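Local structure of uncharacterized protein Tm1382 (Thermotoga maritima, 3E57) at residues L45-L48 against D49-F53; H106-E109 against G110-A113; L123-E126 against V127-V131; S147-E150 against V151-V154. The protein is of unknown function but is probably a Nudix hydrolase, a family that typically cleaves nucleoside diphosphates linked to other groups. All blocks are in the same frame, centred on the assembly; numbering follows the deposited sequence.

Contact 1: residues L45-L48 against D49-F53; sequences LNFL and DQYGF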
ATOM      1  N   LEU B  45       8.164  10.462  15.702  1.00 30.53           N
ATOM      2  CA  LEU B  45       8.130  11.724  16.448  1.00 30.96           C
ATOM      3  C   LEU B  45       9.478  12.438  16.387  1.00 31.21           C
ATOM      4  O   LEU B  45       9.532  13.660  16.240  1.00 31.36           O
ATOM      5  CB  LEU B  45       7.732  11.490  17.904  1.00 30.74           C
ATOM      6  CG  LEU B  45       6.293  11.075  18.190  1.00 29.88           C
ATOM      7  CD1 LEU B  45       6.128  10.886  19.690  1.00 29.67           C
ATOM      8  CD2 LEU B  45       5.283  12.088  17.629  1.00 29.04           C
ATOM      9  N   ASN B  46      10.558  11.664  16.497  1.00 32.06           N
ATOM     10  CA  ASN B  46      11.921  12.173  16.302  1.00 32.47           C
ATOM     11  C   ASN B  46      12.085  12.752  14.903  1.00 32.52           C
ATOM     12  O   ASN B  46      12.657  13.823  14.730  1.00 31.40           O
ATOM     13  CB  ASN B  46      12.944  11.056  16.520  1.00 33.22           C
ATOM     14  CG  ASN B  46      13.115  10.699  17.987  1.00 35.74           C
ATOM     15  OD1 ASN B  46      12.730  11.467  18.879  1.00 38.97           O
ATOM     16  ND2 ASN B  46      13.702   9.530  18.249  1.00 38.97           N
ATOM     17  N   PHE B  47      11.560  12.041  13.905  1.00 32.11           N
ATOM     18  CA  PHE B  47      11.561  12.524  12.521  1.00 32.25           C
ATOM     19  C   PHE B  47      10.872  13.877  12.396  1.00 32.32           C
ATOM     20  O   PHE B  47      11.367  14.773  11.704  1.00 32.97           O
ATOM     21  CB  PHE B  47      10.906  11.486  11.596  1.00 31.82           C
ATOM     22  CG  PHE B  47      10.530  12.021  10.255  1.00 31.55           C
ATOM     23  CD1 PHE B  47      11.471  12.109   9.240  1.00 31.06           C
ATOM     24  CD2 PHE B  47       9.223  12.407   9.986  1.00 30.83           C
ATOM     25  CE1 PHE B  47      11.128  12.603   7.985  1.00 31.64           C
ATOM     26  CE2 PHE B  47       8.879  12.902   8.740  1.00 30.89           C
ATOM     27  CZ  PHE B  47       9.833  12.995   7.735  1.00 30.50           C
ATOM     28  N   LEU B  48       9.740  14.038  13.079  1.00 32.65           N
ATOM     29  CA  LEU B  48       9.018  15.310  13.077  1.00 32.95           C
ATOM     30  C   LEU B  48       9.833  16.428  13.725  1.00 33.33           C
ATOM     31  O   LEU B  48       9.902  17.526  13.202  1.00 32.78           O
ATOM     32  CB  LEU B  48       7.674  15.187  13.805  1.00 32.62           C
ATOM     33  CG  LEU B  48       6.597  14.315  13.166  1.00 31.90           C
ATOM     34  CD1 LEU B  48       5.325  14.377  14.015  1.00 30.64           C
ATOM     35  CD2 LEU B  48       6.356  14.763  11.723  1.00 29.64           C
ATOM     36  N   ASP B  49      10.437  16.148  14.870  1.00 34.47           N
ATOM     37  CA  ASP B  49      11.244  17.162  15.549  1.00 35.19           C
ATOM     38  C   ASP B  49      12.454  17.567  14.720  1.00 35.72           C
ATOM     39  O   ASP B  49      12.851  18.731  14.738  1.00 36.10           O
ATOM     40  CB  ASP B  49      11.678  16.680  16.932  1.00 35.60           C
ATOM     41  CG  ASP B  49      10.653  16.993  18.009  1.00 36.77           C
ATOM     42  OD1 ASP B  49       9.842  17.938  17.821  1.00 36.25           O
ATOM     43  OD2 ASP B  49      10.670  16.287  19.049  1.00 38.18           O
ATOM     44  N   GLN B  50      13.021  16.612  13.990  1.00 36.00           N
ATOM     45  CA  GLN B  50      14.205  16.845  13.172  1.00 36.21           C
ATOM     46  C   GLN B  50      13.907  17.513  11.816  1.00 36.60           C
ATOM     47  O   GLN B  50      14.699  18.322  11.329  1.00 36.57           O
ATOM     48  CB  GLN B  50      14.936  15.530  12.966  1.00 36.15           C
ATOM     49  CG  GLN B  50      16.275  15.656  12.288  1.00 36.37           C
ATOM     50  CD  GLN B  50      17.033  14.359  12.248  1.00 36.54           C
ATOM     51  OE1 GLN B  50      16.452  13.275  12.366  1.00 36.96           O
ATOM     52  NE2 GLN B  50      18.345  14.453  12.072  1.00 38.02           N
ATOM     53  N   TYR B  51      12.774  17.185  11.202  1.00 36.82           N
ATOM     54  CA  TYR B  51      12.475  17.672   9.852  1.00 37.10           C
ATOM     55  C   TYR B  51      11.197  18.498   9.722  1.00 37.02           C
ATOM     56  O   TYR B  51      10.993  19.154   8.706  1.00 36.49           O
ATOM     57  CB  TYR B  51      12.404  16.485   8.893  1.00 37.44           C
ATOM     58  CG  TYR B  51      13.699  15.730   8.770  1.00 37.83           C
ATOM     59  CD1 TYR B  51      14.767  16.256   8.056  1.00 38.09           C
ATOM     60  CD2 TYR B  51      13.851  14.479   9.355  1.00 38.26           C
ATOM     61  CE1 TYR B  51      15.954  15.557   7.934  1.00 38.12           C
ATOM     62  CE2 TYR B  51      15.031  13.775   9.241  1.00 38.12           C
ATOM     63  CZ  TYR B  51      16.079  14.320   8.530  1.00 38.48           C
ATOM     64  OH  TYR B  51      17.252  13.619   8.420  1.00 39.10           O
ATOM     65  N   GLY B  52      10.340  18.461  10.737  1.00 37.33           N
ATOM     66  CA  GLY B  52       9.059  19.146  10.677  1.00 37.97           C
ATOM     67  C   GLY B  52       9.201  20.654  10.749  1.00 38.59           C
ATOM     68  O   GLY B  52      10.093  21.168  11.429  1.00 37.60           O
ATOM     69  N   PHE B  53       8.331  21.352  10.024  1.00 39.32           N
ATOM     70  CA  PHE B  53       8.209  22.807  10.117  1.00 40.41           C
ATOM     71  C   PHE B  53       6.794  23.205   9.710  1.00 41.26           C
ATOM     72  O   PHE B  53       6.034  22.371   9.207  1.00 40.65           O
ATOM     73  CB  PHE B  53       9.272  23.517   9.261  1.00 40.21           C
ATOM     74  CG  PHE B  53       9.177  23.232   7.779  1.00 40.20           C
ATOM     75  CD1 PHE B  53       8.674  24.187   6.903  1.00 39.69           C
ATOM     76  CD2 PHE B  53       9.616  22.021   7.260  1.00 40.34           C
ATOM     77  CE1 PHE B  53       8.594  23.934   5.541  1.00 39.76           C
ATOM     78  CE2 PHE B  53       9.540  21.762   5.897  1.00 40.24           C
ATOM     79  CZ  PHE B  53       9.026  22.721   5.036  1.00 40.38           C
TER
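L45 begins the run, its O accepting D49 N at 3.0 Å. The leucine side chain turns instead to R116 and F119 of helix 115-130, while D49 OD1 accepts a hydrogen bond from R116 N, so an apolar and an acidic residue hold the same neighbouring helix. N46 repeats the backbone pattern, its O taking Q50 N at 2.9 Å, and Q50 CB rests 3.3 Å from that same N46 O. F47 contributes twice. Its O accepts Y51 N at 2.8 Å, and its ring meets the tyrosine ring at CD1 to Y51 CD2, 3.4 Å. The planes are inclined at 43°, and Y51 CB lies over one face of the phenylalanine. With CG anti to the backbone N (chi1 164°), F47 extends toward helix 23-30, where F30 meets it edge-to-face. L48 sends its side chain to F119 and V69, as suits a buried leucine, and its O binds G52 N at 2.7 Å. A beta carbon on G52 would come too close to L48 O in this conformation, consistent with glycine. The whole is the last turn of an amphipathic helix, ended at a glycine where the backbone leaves helical angles and passes into strand 53-56.

Contact 2: residues H106-E109 against G110-A113; sequences HVRE and GDGA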
ATOM      1  N   HIS B 106      -5.233  18.589   9.998  1.00 35.13           N
ATOM      2  CA  HIS B 106      -3.893  19.165   9.970  1.00 35.53           C
ATOM      3  C   HIS B 106      -3.400  19.474  11.378  1.00 35.89           C
ATOM      4  O   HIS B 106      -4.199  19.671  12.295  1.00 36.35           O
ATOM      5  CB  HIS B 106      -3.888  20.426   9.113  1.00 35.78           C
ATOM      6  CG  HIS B 106      -4.109  20.154   7.660  1.00 37.18           C
ATOM      7  ND1 HIS B 106      -5.366  19.995   7.116  1.00 38.38           N
ATOM      8  CD2 HIS B 106      -3.232  19.994   6.639  1.00 38.10           C
ATOM      9  CE1 HIS B 106      -5.255  19.759   5.821  1.00 38.52           C
ATOM     10  NE2 HIS B 106      -3.972  19.757   5.504  1.00 39.05           N
ATOM     11  N   VAL B 107      -2.083  19.495  11.550  1.00 35.82           N
ATOM     12  CA  VAL B 107      -1.495  19.966  12.797  1.00 36.01           C
ATOM     13  C   VAL B 107      -1.193  21.451  12.610  1.00 36.13           C
ATOM     14  O   VAL B 107      -0.564  21.835  11.629  1.00 35.55           O
ATOM     15  CB  VAL B 107      -0.218  19.179  13.154  1.00 36.12           C
ATOM     16  CG1 VAL B 107       0.453  19.763  14.397  1.00 35.66           C
ATOM     17  CG2 VAL B 107      -0.556  17.695  13.352  1.00 35.17           C
ATOM     18  N   ARG B 108      -1.664  22.273  13.545  1.00 36.76           N
ATOM     19  CA  ARG B 108      -1.526  23.727  13.446  1.00 37.36           C
ATOM     20  C   ARG B 108      -0.347  24.204  14.272  1.00 37.39           C
ATOM     21  O   ARG B 108      -0.037  23.640  15.321  1.00 37.29           O
ATOM     22  CB  ARG B 108      -2.787  24.424  13.944  1.00 37.51           C
ATOM     23  CG  ARG B 108      -4.050  24.074  13.176  1.00 38.41           C
ATOM     24  CD  ARG B 108      -5.269  24.596  13.911  1.00 39.12           C
ATOM     25  NE  ARG B 108      -6.525  24.165  13.302  1.00 40.59           N
ATOM     26  CZ  ARG B 108      -7.709  24.176  13.916  1.00 42.33           C
ATOM     27  NH1 ARG B 108      -7.827  24.583  15.178  1.00 42.90           N
ATOM     28  NH2 ARG B 108      -8.790  23.758  13.265  1.00 43.92           N
ATOM     29  N   GLU B 109       0.293  25.267  13.803  1.00 37.66           N
ATOM     30  CA  GLU B 109       1.445  25.864  14.497  1.00 37.60           C
ATOM     31  C   GLU B 109       1.181  26.201  15.966  1.00 37.30           C
ATOM     32  O   GLU B 109       2.087  26.100  16.803  1.00 37.35           O
ATOM     33  CB  GLU B 109       1.899  27.121  13.757  1.00 37.59           C
ATOM     34  CG  GLU B 109       3.261  27.626  14.198  1.00 38.08           C
ATOM     35  CD  GLU B 109       3.796  28.709  13.290  1.00 38.47           C
ATOM     36  OE1 GLU B 109       2.985  29.375  12.612  1.00 38.11           O
ATOM     37  OE2 GLU B 109       5.033  28.889  13.262  1.00 39.82           O
ATOM     38  N   GLY B 110      -0.053  26.600  16.269  1.00 37.05           N
ATOM     39  CA  GLY B 110      -0.457  26.937  17.625  1.00 37.12           C
ATOM     40  C   GLY B 110      -0.768  25.756  18.524  1.00 37.05           C
ATOM     41  O   GLY B 110      -1.119  25.945  19.685  1.00 36.66           O
ATOM     42  N   ASP B 111      -0.653  24.536  18.002  1.00 37.06           N
ATOM     43  CA  ASP B 111      -0.901  23.344  18.808  1.00 37.17           C
ATOM     44  C   ASP B 111       0.248  23.046  19.759  1.00 37.22           C
ATOM     45  O   ASP B 111       0.035  22.414  20.793  1.00 37.42           O
ATOM     46  CB  ASP B 111      -1.150  22.119  17.920  1.00 37.32           C
ATOM     47  CG  ASP B 111      -2.465  22.192  17.174  1.00 37.44           C
ATOM     48  OD1 ASP B 111      -3.447  22.748  17.716  1.00 37.58           O
ATOM     49  OD2 ASP B 111      -2.521  21.660  16.045  1.00 39.37           O
ATOM     50  N   GLY B 112       1.461  23.477  19.413  1.00 37.11           N
ATOM     51  CA  GLY B 112       2.604  23.284  20.300  1.00 37.11           C
ATOM     52  C   GLY B 112       3.875  24.022  19.917  1.00 37.16           C
ATOM     53  O   GLY B 112       3.991  24.573  18.817  1.00 37.15           O
ATOM     54  N   ALA B 113       4.828  24.015  20.848  1.00 37.27           N
ATOM     55  CA  ALA B 113       6.087  24.761  20.725  1.00 37.16           C
ATOM     56  C   ALA B 113       7.101  24.080  19.800  1.00 37.31           C
ATOM     57  O   ALA B 113       8.059  24.717  19.340  1.00 37.48           O
ATOM     58  CB  ALA B 113       6.702  24.968  22.104  1.00 37.27           C
TER
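The carboxylate of D111 is met at OD2 by the backbone of R108, whose N stands above the carboxylate plane, 42° out of it and 2.7 Å from OD2. D111 OD1, the other oxygen, forms a salt bridge with R125 NE. The guanidinium of R108 is turned 26° from the carboxylate plane, but the two do not pair: R108 NH1 remains 5.4 Å from D111 OD1. Instead R108 CB packs 3.5 Å from D111 OD2. The return bond runs from D111 N to R108 O, 2.9 Å, so R108 and D111 are joined twice and close a type I beta turn with E109 and G110 at its corners. D111 CG lies anti to its own carbonyl carbon (chi1 -69°), and the short aspartate chain sets OD2 within bonding distance of R108 N. V107 CG1 passes 3.9 Å from D111 OD2. E109 sends its carboxylate out to a salt bridge with R17. The turn lies in the loop between strand 103-104 and helix 115-130. V107 and E109 bond by their backbones to L19 and R17 of strand 17-22, while the V107 side chain packs on A118 and F119 of the helix and on P71 of strand 66-77.

Contact 3: residues L123-E126 against V127-V131; sequences LERE and VNEEV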
ATOM      1  N   LEU B 123      -3.228  16.059  17.232  1.00 39.44           N
ATOM      2  CA  LEU B 123      -3.849  14.730  17.151  1.00 39.81           C
ATOM      3  C   LEU B 123      -5.103  14.647  18.031  1.00 40.36           C
ATOM      4  O   LEU B 123      -6.172  14.256  17.560  1.00 40.41           O
ATOM      5  CB  LEU B 123      -2.823  13.665  17.561  1.00 39.89           C
ATOM      6  CG  LEU B 123      -3.232  12.205  17.794  1.00 39.92           C
ATOM      7  CD1 LEU B 123      -3.690  11.570  16.520  1.00 38.90           C
ATOM      8  CD2 LEU B 123      -2.063  11.418  18.414  1.00 39.78           C
ATOM      9  N   GLU B 124      -4.965  15.027  19.303  1.00 40.65           N
ATOM     10  CA  GLU B 124      -6.088  15.058  20.243  1.00 40.99           C
ATOM     11  C   GLU B 124      -7.175  16.055  19.797  1.00 41.02           C
ATOM     12  O   GLU B 124      -8.358  15.711  19.733  1.00 40.88           O
ATOM     13  CB  GLU B 124      -5.579  15.415  21.652  1.00 41.08           C
ATOM     14  CG  GLU B 124      -6.651  15.416  22.738  1.00 41.56           C
ATOM     15  CD  GLU B 124      -6.175  16.006  24.064  1.00 42.46           C
ATOM     16  OE1 GLU B 124      -4.980  16.372  24.184  1.00 44.98           O
ATOM     17  OE2 GLU B 124      -7.012  16.105  24.994  1.00 44.57           O
ATOM     18  N   ARG B 125      -6.763  17.282  19.487  1.00 41.15           N
ATOM     19  CA  ARG B 125      -7.687  18.331  19.051  1.00 41.34           C
ATOM     20  C   ARG B 125      -8.487  17.914  17.815  1.00 41.37           C
ATOM     21  O   ARG B 125      -9.721  17.967  17.811  1.00 41.44           O
ATOM     22  CB  ARG B 125      -6.911  19.614  18.743  1.00 41.35           C
ATOM     23  CG  ARG B 125      -7.762  20.732  18.135  1.00 41.41           C
ATOM     24  CD  ARG B 125      -6.919  21.913  17.683  1.00 41.75           C
ATOM     25  NE  ARG B 125      -5.865  21.523  16.751  1.00 42.66           N
ATOM     26  CZ  ARG B 125      -6.059  21.199  15.473  1.00 41.97           C
ATOM     27  NH1 ARG B 125      -7.271  21.192  14.942  1.00 41.95           N
ATOM     28  NH2 ARG B 125      -5.028  20.869  14.717  1.00 42.46           N
ATOM     29  N   GLU B 126      -7.755  17.519  16.776  1.00 41.59           N
ATOM     30  CA  GLU B 126      -8.301  17.012  15.515  1.00 41.45           C
ATOM     31  C   GLU B 126      -9.482  16.063  15.739  1.00 41.28           C
ATOM     32  O   GLU B 126     -10.556  16.249  15.164  1.00 40.88           O
ATOM     33  CB  GLU B 126      -7.165  16.299  14.765  1.00 41.96           C
ATOM     34  CG  GLU B 126      -7.487  15.691  13.420  1.00 42.43           C
ATOM     35  CD  GLU B 126      -7.960  14.255  13.498  1.00 42.77           C
ATOM     36  OE1 GLU B 126      -7.133  13.338  13.751  1.00 40.71           O
ATOM     37  OE2 GLU B 126      -9.171  14.052  13.288  1.00 44.51           O
ATOM     38  N   VAL B 127      -9.270  15.053  16.583  1.00 41.10           N
ATOM     39  CA  VAL B 127     -10.302  14.067  16.905  1.00 41.05           C
ATOM     40  C   VAL B 127     -11.468  14.699  17.678  1.00 40.87           C
ATOM     41  O   VAL B 127     -12.626  14.479  17.339  1.00 40.57           O
ATOM     42  CB  VAL B 127      -9.706  12.878  17.703  1.00 41.01           C
ATOM     43  CG1 VAL B 127     -10.808  11.967  18.259  1.00 41.23           C
ATOM     44  CG2 VAL B 127      -8.742  12.082  16.821  1.00 40.14           C
ATOM     45  N   ASN B 128     -11.154  15.500  18.695  1.00 41.18           N
ATOM     46  CA  ASN B 128     -12.193  16.118  19.543  1.00 41.31           C
ATOM     47  C   ASN B 128     -13.086  17.139  18.828  1.00 41.22           C
ATOM     48  O   ASN B 128     -14.231  17.341  19.229  1.00 41.36           O
ATOM     49  CB  ASN B 128     -11.566  16.731  20.802  1.00 41.65           C
ATOM     50  CG  ASN B 128     -11.080  15.672  21.794  1.00 42.62           C
ATOM     51  OD1 ASN B 128     -11.474  14.501  21.730  1.00 44.29           O
ATOM     52  ND2 ASN B 128     -10.227  16.085  22.725  1.00 44.26           N
ATOM     53  N   GLU B 129     -12.577  17.769  17.772  1.00 41.00           N
ATOM     54  CA  GLU B 129     -13.406  18.644  16.927  1.00 41.05           C
ATOM     55  C   GLU B 129     -14.503  17.881  16.192  1.00 40.57           C
ATOM     56  O   GLU B 129     -15.555  18.446  15.890  1.00 40.32           O
ATOM     57  CB  GLU B 129     -12.559  19.384  15.882  1.00 41.08           C
ATOM     58  CG  GLU B 129     -11.752  20.558  16.425  1.00 42.02           C
ATOM     59  CD  GLU B 129     -10.824  21.174  15.384  1.00 42.10           C
ATOM     60  OE1 GLU B 129     -10.744  20.664  14.243  1.00 46.23           O
ATOM     61  OE2 GLU B 129     -10.158  22.170  15.706  1.00 44.39           O
ATOM     62  N   GLU B 130     -14.259  16.607  15.886  1.00 40.21           N
ATOM     63  CA  GLU B 130     -15.186  15.834  15.054  1.00 39.97           C
ATOM     64  C   GLU B 130     -16.112  14.951  15.873  1.00 39.24           C
ATOM     65  O   GLU B 130     -17.271  14.770  15.512  1.00 38.85           O
ATOM     66  CB  GLU B 130     -14.420  14.952  14.068  1.00 40.47           C
ATOM     67  CG  GLU B 130     -13.360  15.679  13.254  1.00 42.65           C
ATOM     68  CD  GLU B 130     -13.787  15.967  11.824  1.00 45.19           C
ATOM     69  OE1 GLU B 130     -13.252  15.305  10.905  1.00 48.25           O
ATOM     70  OE2 GLU B 130     -14.651  16.850  11.616  1.00 47.37           O
ATOM     71  N   VAL B 131     -15.609  14.379  16.958  1.00 38.59           N
ATOM     72  CA  VAL B 131     -16.382  13.392  17.694  1.00 38.52           C
ATOM     73  C   VAL B 131     -16.225  13.534  19.194  1.00 38.46           C
ATOM     74  O   VAL B 131     -15.184  13.984  19.673  1.00 38.33           O
ATOM     75  CB  VAL B 131     -15.959  11.964  17.298  1.00 38.35           C
ATOM     76  CG1 VAL B 131     -16.255  11.710  15.813  1.00 37.90           C
ATOM     77  CG2 VAL B 131     -14.487  11.743  17.605  1.00 37.85           C
TER
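The backbone from L123 to E129 follows alpha-helical pairing: V127 N reaches L123 O weakly, N128 N reaches E124 O at 3.0 Å, and E129 N meets R125 O at 2.9 Å, almost in line with the carbonyl (C=O...N 174°). One turn apart, R125 and E129 lie side by side. R125 NH1 forms a salt bridge with E129 OE2 at 3.1 Å; the oxygen sits at the edge of the guanidinium near its plane, whereas the nitrogen lies above the carboxylate plane. The arginine chain, bent at chi3 (55°), lets NE reach D111 and NH2 reach H106 O. With an alanine here, D111 and E129 would probably lose this cation and H106 O its donor, letting the preceding loop shift. E124 CG lies 3.6 Å from N128 ND2. E126 OE1 runs beside V127 CG2 at 3.7 Å, and E130 CG rests 3.4 Å from E126 O. R125 to E130 fit the REUXEE core of the Nudix box, whose glutamates commonly bind divalent metal in relatives. Buried L123 and V127 are aliphatic because they press on V73 of strand 66-77 and on L138 and V133 of strand 131-145, while E126 and E130 touch I103 of strand 103-104.

Contact 4: residues S147-E150 against V151-V154; sequences STTE and VSRV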
ATOM      1  N   SER B 147      -0.410   7.847  -3.700  1.00 30.88           N
ATOM      2  CA  SER B 147      -0.184   8.832  -4.728  1.00 31.81           C
ATOM      3  C   SER B 147      -1.323   8.851  -5.738  1.00 32.56           C
ATOM      4  O   SER B 147      -1.164   9.414  -6.817  1.00 32.91           O
ATOM      5  CB  SER B 147       1.133   8.535  -5.442  1.00 31.69           C
ATOM      6  OG  SER B 147       1.068   7.291  -6.113  1.00 29.55           O
ATOM      7  N   THR B 148      -2.469   8.272  -5.391  1.00 33.50           N
ATOM      8  CA  THR B 148      -3.548   8.097  -6.373  1.00 34.57           C
ATOM      9  C   THR B 148      -4.425   9.344  -6.619  1.00 35.40           C
ATOM     10  O   THR B 148      -5.246   9.344  -7.539  1.00 35.57           O
ATOM     11  CB  THR B 148      -4.442   6.887  -6.029  1.00 34.85           C
ATOM     12  OG1 THR B 148      -4.896   6.979  -4.677  1.00 36.24           O
ATOM     13  CG2 THR B 148      -3.659   5.592  -6.202  1.00 35.29           C
ATOM     14  N   THR B 149      -4.254  10.401  -5.822  1.00 35.94           N
ATOM     15  CA  THR B 149      -5.022  11.644  -6.019  1.00 36.38           C
ATOM     16  C   THR B 149      -4.159  12.857  -5.748  1.00 36.91           C
ATOM     17  O   THR B 149      -3.083  12.740  -5.148  1.00 37.10           O
ATOM     18  CB  THR B 149      -6.309  11.700  -5.135  1.00 36.41           C
ATOM     19  OG1 THR B 149      -5.969  11.775  -3.741  1.00 36.74           O
ATOM     20  CG2 THR B 149      -7.200  10.466  -5.375  1.00 36.78           C
ATOM     21  N   GLU B 150      -4.622  14.020  -6.208  1.00 37.16           N
ATOM     22  CA  GLU B 150      -3.937  15.289  -5.957  1.00 37.48           C
ATOM     23  C   GLU B 150      -3.724  15.508  -4.464  1.00 37.04           C
ATOM     24  O   GLU B 150      -2.635  15.869  -4.033  1.00 36.93           O
ATOM     25  CB  GLU B 150      -4.753  16.474  -6.499  1.00 37.77           C
ATOM     26  CG  GLU B 150      -4.832  16.590  -8.012  1.00 39.14           C
ATOM     27  CD  GLU B 150      -5.645  17.809  -8.450  1.00 39.89           C
ATOM     28  OE1 GLU B 150      -6.658  18.128  -7.780  1.00 43.91           O
ATOM     29  OE2 GLU B 150      -5.279  18.448  -9.462  1.00 43.11           O
ATOM     30  N   VAL B 151      -4.778  15.298  -3.687  1.00 36.80           N
ATOM     31  CA  VAL B 151      -4.705  15.489  -2.243  1.00 36.67           C
ATOM     32  C   VAL B 151      -3.753  14.456  -1.626  1.00 36.28           C
ATOM     33  O   VAL B 151      -2.890  14.806  -0.821  1.00 36.77           O
ATOM     34  CB  VAL B 151      -6.105  15.413  -1.593  1.00 36.61           C
ATOM     35  CG1 VAL B 151      -6.012  15.533  -0.075  1.00 36.68           C
ATOM     36  CG2 VAL B 151      -7.005  16.510  -2.152  1.00 37.86           C
ATOM     37  N   SER B 152      -3.893  13.195  -2.029  1.00 35.66           N
ATOM     38  CA  SER B 152      -3.051  12.118  -1.504  1.00 35.58           C
ATOM     39  C   SER B 152      -1.569  12.406  -1.633  1.00 34.83           C
ATOM     40  O   SER B 152      -0.814  12.198  -0.682  1.00 34.02           O
ATOM     41  CB  SER B 152      -3.365  10.802  -2.216  1.00 35.62           C
ATOM     42  OG  SER B 152      -4.650  10.376  -1.842  1.00 37.85           O
ATOM     43  N   ARG B 153      -1.155  12.902  -2.797  1.00 34.47           N
ATOM     44  CA  ARG B 153       0.271  13.125  -3.061  1.00 34.76           C
ATOM     45  C   ARG B 153       0.925  14.199  -2.181  1.00 34.38           C
ATOM     46  O   ARG B 153       2.158  14.220  -2.046  1.00 35.03           O
ATOM     47  CB  ARG B 153       0.500  13.437  -4.542  1.00 34.87           C
ATOM     48  CG  ARG B 153       0.223  12.253  -5.440  1.00 35.10           C
ATOM     49  CD  ARG B 153       0.671  12.468  -6.878  1.00 37.04           C
ATOM     50  NE  ARG B 153      -0.140  13.431  -7.629  1.00 38.88           N
ATOM     51  CZ  ARG B 153      -1.219  13.137  -8.357  1.00 40.01           C
ATOM     52  NH1 ARG B 153      -1.703  11.900  -8.424  1.00 40.63           N
ATOM     53  NH2 ARG B 153      -1.841  14.112  -9.016  1.00 40.23           N
ATOM     54  N   VAL B 154       0.118  15.082  -1.587  1.00 33.86           N
ATOM     55  CA  VAL B 154       0.639  16.127  -0.702  1.00 33.12           C
ATOM     56  C   VAL B 154       0.344  15.854   0.775  1.00 32.80           C
ATOM     57  O   VAL B 154       0.622  16.701   1.616  1.00 33.34           O
ATOM     58  CB  VAL B 154       0.113  17.541  -1.108  1.00 33.43           C
ATOM     59  CG1 VAL B 154       0.416  17.815  -2.575  1.00 33.01           C
ATOM     60  CG2 VAL B 154      -1.373  17.687  -0.832  1.00 33.68           C
TER
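T149 and S152 meet through their hydroxyls because their first torsions turn them together: T149 OG1 stands between its backbone N and carbonyl carbon (chi1 66°), and S152 OG lies beside its own backbone N (chi1 -69°). The two oxygens, T149 OG1 and S152 OG, are 2.7 Å apart in a hydrogen bond that either could donate. Short hydroxyl side chains suit both places, each placing its oxygen close enough to bond while S152 stays buried. R153 is bent at its third side-chain torsion (chi3 -71°), carrying its guanidinium back over the preceding loop. There R153 NH1 donates to S147 O at 3.0 Å, and the acceptor lies at the edge of the guanidinium near its plane. T149 O sits over one face of the same group, 3.6 Å above the plane and offset toward the rim. That carbonyl also accepts R153 N at 3.0 Å. The aliphatic stem packs as well, with R153 CG 3.8 Å from S147 CB, and NE forms a salt bridge with E64. A methionine in place of R153 would probably leave S147 O without this donor and E64 without its positive mate, and let the loop turn more freely. S147 OG bonds to E34, while S147 and T148 also pack on N205 and A201 of the second subunit. The arrangement is that of a loop running into a short, weakly bonded helical turn, R153 N closing on T149 O, which connects antiparallel strands 131-145 and 155-163 of the Nudix domain.

The four contacts come in series along the chain. Contacts 2 and 3 are in direct touch, with centres 13 Å apart: R125 of helix 115-130 pairs with D111 and reaches H106 O. This ties the loop to the helix. That helix carries the REUXEE core of the Nudix box, whose glutamates bind metal in relatives, so contacts 2 and 3 probably lie at the catalytic region. Contact 1, centred 13 Å from contact 2, does not touch it; its helix 41-51 packs near the start of helix 115-130. Contact 4 lies apart, 23 Å from contact 3 between centres and across the chain's centre, in the connection between two sheet strands and at the subunit interface.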